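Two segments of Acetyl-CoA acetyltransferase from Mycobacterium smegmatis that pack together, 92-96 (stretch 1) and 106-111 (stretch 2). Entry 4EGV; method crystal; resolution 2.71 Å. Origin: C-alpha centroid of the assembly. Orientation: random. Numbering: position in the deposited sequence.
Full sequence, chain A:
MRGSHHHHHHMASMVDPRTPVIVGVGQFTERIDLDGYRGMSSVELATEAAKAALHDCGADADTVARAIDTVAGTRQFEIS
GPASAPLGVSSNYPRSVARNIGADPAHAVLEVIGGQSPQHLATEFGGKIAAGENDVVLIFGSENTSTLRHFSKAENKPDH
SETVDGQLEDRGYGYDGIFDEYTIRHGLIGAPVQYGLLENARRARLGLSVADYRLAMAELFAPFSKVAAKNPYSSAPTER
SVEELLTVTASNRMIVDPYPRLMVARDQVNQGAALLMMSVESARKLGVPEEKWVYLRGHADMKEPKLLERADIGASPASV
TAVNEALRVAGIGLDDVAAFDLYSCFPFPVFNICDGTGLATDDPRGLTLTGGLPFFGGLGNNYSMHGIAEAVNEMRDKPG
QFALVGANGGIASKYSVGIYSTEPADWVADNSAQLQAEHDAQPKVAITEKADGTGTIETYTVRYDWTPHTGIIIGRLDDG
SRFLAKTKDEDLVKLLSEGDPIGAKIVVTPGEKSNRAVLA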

ATOM      1  N   ASN A  92       3.158 -18.811 -18.203  1.00 46.86           N
ATOM      2  CA  ASN A  92       1.891 -18.292 -17.814  1.00 44.76           C
ATOM      3  C   ASN A  92       1.696 -18.629 -16.339  1.00 43.50           C
ATOM      4  O   ASN A  92       1.395 -19.718 -15.977  1.00 42.88           O
ATOM      5  CB  ASN A  92       0.802 -18.892 -18.681  1.00 44.50           C
ATOM      6  CG  ASN A  92      -0.445 -18.068 -18.713  1.00 42.17           C
ATOM      7  OD1 ASN A  92      -0.858 -17.513 -17.742  1.00 37.72           O
ATOM      8  ND2 ASN A  92      -1.048 -18.016 -19.842  1.00 41.24           N
ATOM      9  N   TYR A  93       1.897 -17.667 -15.477  1.00 41.49           N
ATOM     10  CA  TYR A  93       1.844 -17.948 -14.076  1.00 39.87           C
ATOM     11  C   TYR A  93       0.443 -18.140 -13.511  1.00 37.85           C
ATOM     12  O   TYR A  93       0.251 -19.034 -12.738  1.00 36.75           O
ATOM     13  CB  TYR A  93       2.715 -16.943 -13.333  1.00 40.54           C
ATOM     14  CG  TYR A  93       2.168 -16.363 -12.076  1.00 42.47           C
ATOM     15  CD1 TYR A  93       2.194 -17.071 -10.900  1.00 44.84           C
ATOM     16  CD2 TYR A  93       1.650 -15.104 -12.045  1.00 45.27           C
ATOM     17  CE1 TYR A  93       1.707 -16.561  -9.780  1.00 46.60           C
ATOM     18  CE2 TYR A  93       1.154 -14.598 -10.901  1.00 47.90           C
ATOM     19  CZ  TYR A  93       1.199 -15.323  -9.788  1.00 48.61           C
ATOM     20  OH  TYR A  93       0.728 -14.780  -8.661  1.00 50.20           O
ATOM     21  N   PRO A  94      -0.540 -17.353 -13.948  1.00 36.17           N
ATOM     22  CA  PRO A  94      -1.911 -17.609 -13.567  1.00 35.33           C
ATOM     23  C   PRO A  94      -2.517 -18.932 -14.030  1.00 34.57           C
ATOM     24  O   PRO A  94      -3.147 -19.574 -13.224  1.00 34.70           O
ATOM     25  CB  PRO A  94      -2.652 -16.423 -14.161  1.00 34.85           C
ATOM     26  CG  PRO A  94      -1.676 -15.428 -14.240  1.00 35.01           C
ATOM     27  CD  PRO A  94      -0.463 -16.088 -14.685  1.00 35.69           C
ATOM     28  N   ARG A  95      -2.338 -19.334 -15.292  1.00 34.41           N
ATOM     29  CA  ARG A  95      -2.722 -20.706 -15.755  1.00 34.09           C
ATOM     30  C   ARG A  95      -1.990 -21.902 -15.121  1.00 33.89           C
ATOM     31  O   ARG A  95      -2.584 -22.951 -14.984  1.00 33.95           O
ATOM     32  CB  ARG A  95      -2.690 -20.848 -17.282  1.00 33.90           C
ATOM     33  CG  ARG A  95      -3.946 -20.383 -17.883  1.00 32.39           C
ATOM     34  CD  ARG A  95      -4.044 -20.554 -19.351  1.00 28.60           C
ATOM     35  NE  ARG A  95      -5.094 -19.644 -19.763  1.00 27.42           N
ATOM     36  CZ  ARG A  95      -6.404 -19.854 -19.569  1.00 25.90           C
ATOM     37  NH1 ARG A  95      -6.859 -20.973 -18.970  1.00 23.64           N
ATOM     38  NH2 ARG A  95      -7.254 -18.901 -19.952  1.00 21.95           N
ATOM     39  N   SER A  96      -0.723 -21.752 -14.750  1.00 33.53           N
ATOM     40  CA  SER A  96      -0.037 -22.825 -14.076  1.00 34.03           C
ATOM     41  C   SER A  96      -0.687 -23.087 -12.717  1.00 34.58           C
ATOM     42  O   SER A  96      -0.711 -24.226 -12.265  1.00 35.11           O
ATOM     43  CB  SER A  96       1.456 -22.527 -13.846  1.00 34.23           C
ATOM     44  OG  SER A  96       2.150 -21.971 -14.929  1.00 33.12           O
ATOM     45  N   ALA A 106     -11.842 -19.784 -18.558  1.00 38.97           N
ATOM     46  CA  ALA A 106     -11.821 -19.109 -19.839  1.00 38.69           C
ATOM     47  C   ALA A 106     -10.829 -17.896 -19.825  1.00 38.65           C
ATOM     48  O   ALA A 106     -10.089 -17.710 -20.766  1.00 37.64           O
ATOM     49  CB  ALA A 106     -13.270 -18.718 -20.288  1.00 38.08           C
ATOM     50  N   HIS A 107     -10.800 -17.079 -18.764  1.00 38.61           N
ATOM     51  CA  HIS A 107      -9.864 -15.930 -18.754  1.00 39.28           C
ATOM     52  C   HIS A 107      -8.783 -16.061 -17.707  1.00 37.30           C
ATOM     53  O   HIS A 107      -9.037 -16.458 -16.592  1.00 36.91           O
ATOM     54  CB  HIS A 107     -10.565 -14.559 -18.619  1.00 40.61           C
ATOM     55  CG  HIS A 107     -11.565 -14.283 -19.695  1.00 46.81           C
ATOM     56  ND1 HIS A 107     -11.196 -13.897 -20.971  1.00 51.30           N
ATOM     57  CD2 HIS A 107     -12.921 -14.368 -19.700  1.00 51.10           C
ATOM     58  CE1 HIS A 107     -12.281 -13.734 -21.711  1.00 52.93           C
ATOM     59  NE2 HIS A 107     -13.340 -14.019 -20.965  1.00 54.00           N
ATOM     60  N   ALA A 108      -7.563 -15.745 -18.097  1.00 35.57           N
ATOM     61  CA  ALA A 108      -6.484 -15.598 -17.153  1.00 33.89           C
ATOM     62  C   ALA A 108      -5.966 -14.143 -17.222  1.00 33.03           C
ATOM     63  O   ALA A 108      -5.837 -13.568 -18.294  1.00 31.91           O
ATOM     64  CB  ALA A 108      -5.390 -16.608 -17.432  1.00 33.23           C
ATOM     65  N   VAL A 109      -5.706 -13.533 -16.067  1.00 32.20           N
ATOM     66  CA  VAL A 109      -5.225 -12.149 -16.042  1.00 31.81           C
ATOM     67  C   VAL A 109      -3.942 -12.006 -15.258  1.00 31.09           C
ATOM     68  O   VAL A 109      -3.829 -12.565 -14.203  1.00 30.67           O
ATOM     69  CB  VAL A 109      -6.330 -11.143 -15.492  1.00 31.99           C
ATOM     70  CG1 VAL A 109      -5.812  -9.776 -15.351  1.00 31.82           C
ATOM     71  CG2 VAL A 109      -7.521 -11.109 -16.383  1.00 32.04           C
ATOM     72  N   LEU A 110      -2.972 -11.266 -15.802  1.00 31.24           N
ATOM     73  CA  LEU A 110      -1.745 -10.857 -15.084  1.00 30.57           C
ATOM     74  C   LEU A 110      -1.814  -9.351 -14.895  1.00 30.30           C
ATOM     75  O   LEU A 110      -1.778  -8.591 -15.849  1.00 29.75           O
ATOM     76  CB  LEU A 110      -0.458 -11.273 -15.822  1.00 30.07           C
ATOM     77  CG  LEU A 110       0.878 -11.067 -15.070  1.00 30.93           C
ATOM     78  CD1 LEU A 110       0.912 -11.755 -13.662  1.00 29.06           C
ATOM     79  CD2 LEU A 110       2.090 -11.490 -15.917  1.00 29.75           C
ATOM     80  N   GLU A 111      -1.932  -8.934 -13.643  1.00 30.50           N
ATOM     81  CA  GLU A 111      -2.287  -7.555 -13.324  1.00 30.79           C
ATOM     82  C   GLU A 111      -1.046  -6.650 -13.383  1.00 29.92           C
ATOM     83  O   GLU A 111       0.083  -7.147 -13.445  1.00 29.89           O
ATOM     84  CB  GLU A 111      -3.031  -7.524 -11.963  1.00 31.46           C
ATOM     85  CG  GLU A 111      -3.338  -6.121 -11.275  1.00 34.67           C
ATOM     86  CD  GLU A 111      -4.304  -5.145 -12.042  1.00 38.79           C
ATOM     87  OE1 GLU A 111      -4.322  -5.102 -13.290  1.00 35.93           O
ATOM     88  OE2 GLU A 111      -5.044  -4.390 -11.354  1.00 40.21           O
TER

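The packing of a helix start against a strand, with small apolar residues where the CA atoms are nearest, is well illustrated here. Residues 93-96 form the first turn of a helix that continues along the chain, and 107-110 form an extended strand; the nearest CA atoms across the stretches are those of Pro94 and Ala108, 6.1 Å apart. Asn92 occupies the N-cap, where its OD1 accepts a weak capping bond from Arg95 N (3.4 Å), serving an amide that has no partner in a preceding turn. Asn92 O accepts hydrogen bonds from Ser96 N, at 3.2 Å, and from Ser96 OG, at 2.6 Å.

At the close approach, Pro94 and Ala108 point toward each other, and their CB atoms sit 4.3 Å apart in a modest apolar contact. Pro94 CG also rests 3.6 Å from Val109 O, touching the strand backbone while the Val109 side chain points away. On one flank, Leu110 CD1 meets the edge of the Tyr93 ring, 3.8 Å from Tyr93 CD2. Arg95 reaches with its long side chain toward the start of stretch 2: Ala108 CB lies over one guanidinium face, 3.8 Å from Arg95 NE, while Arg95 NH2 donates a weak hydrogen bond to Ala106 O (3.2 Å), near the guanidinium plane. One planar group thus meets a methyl with its face and a carbonyl at its edge.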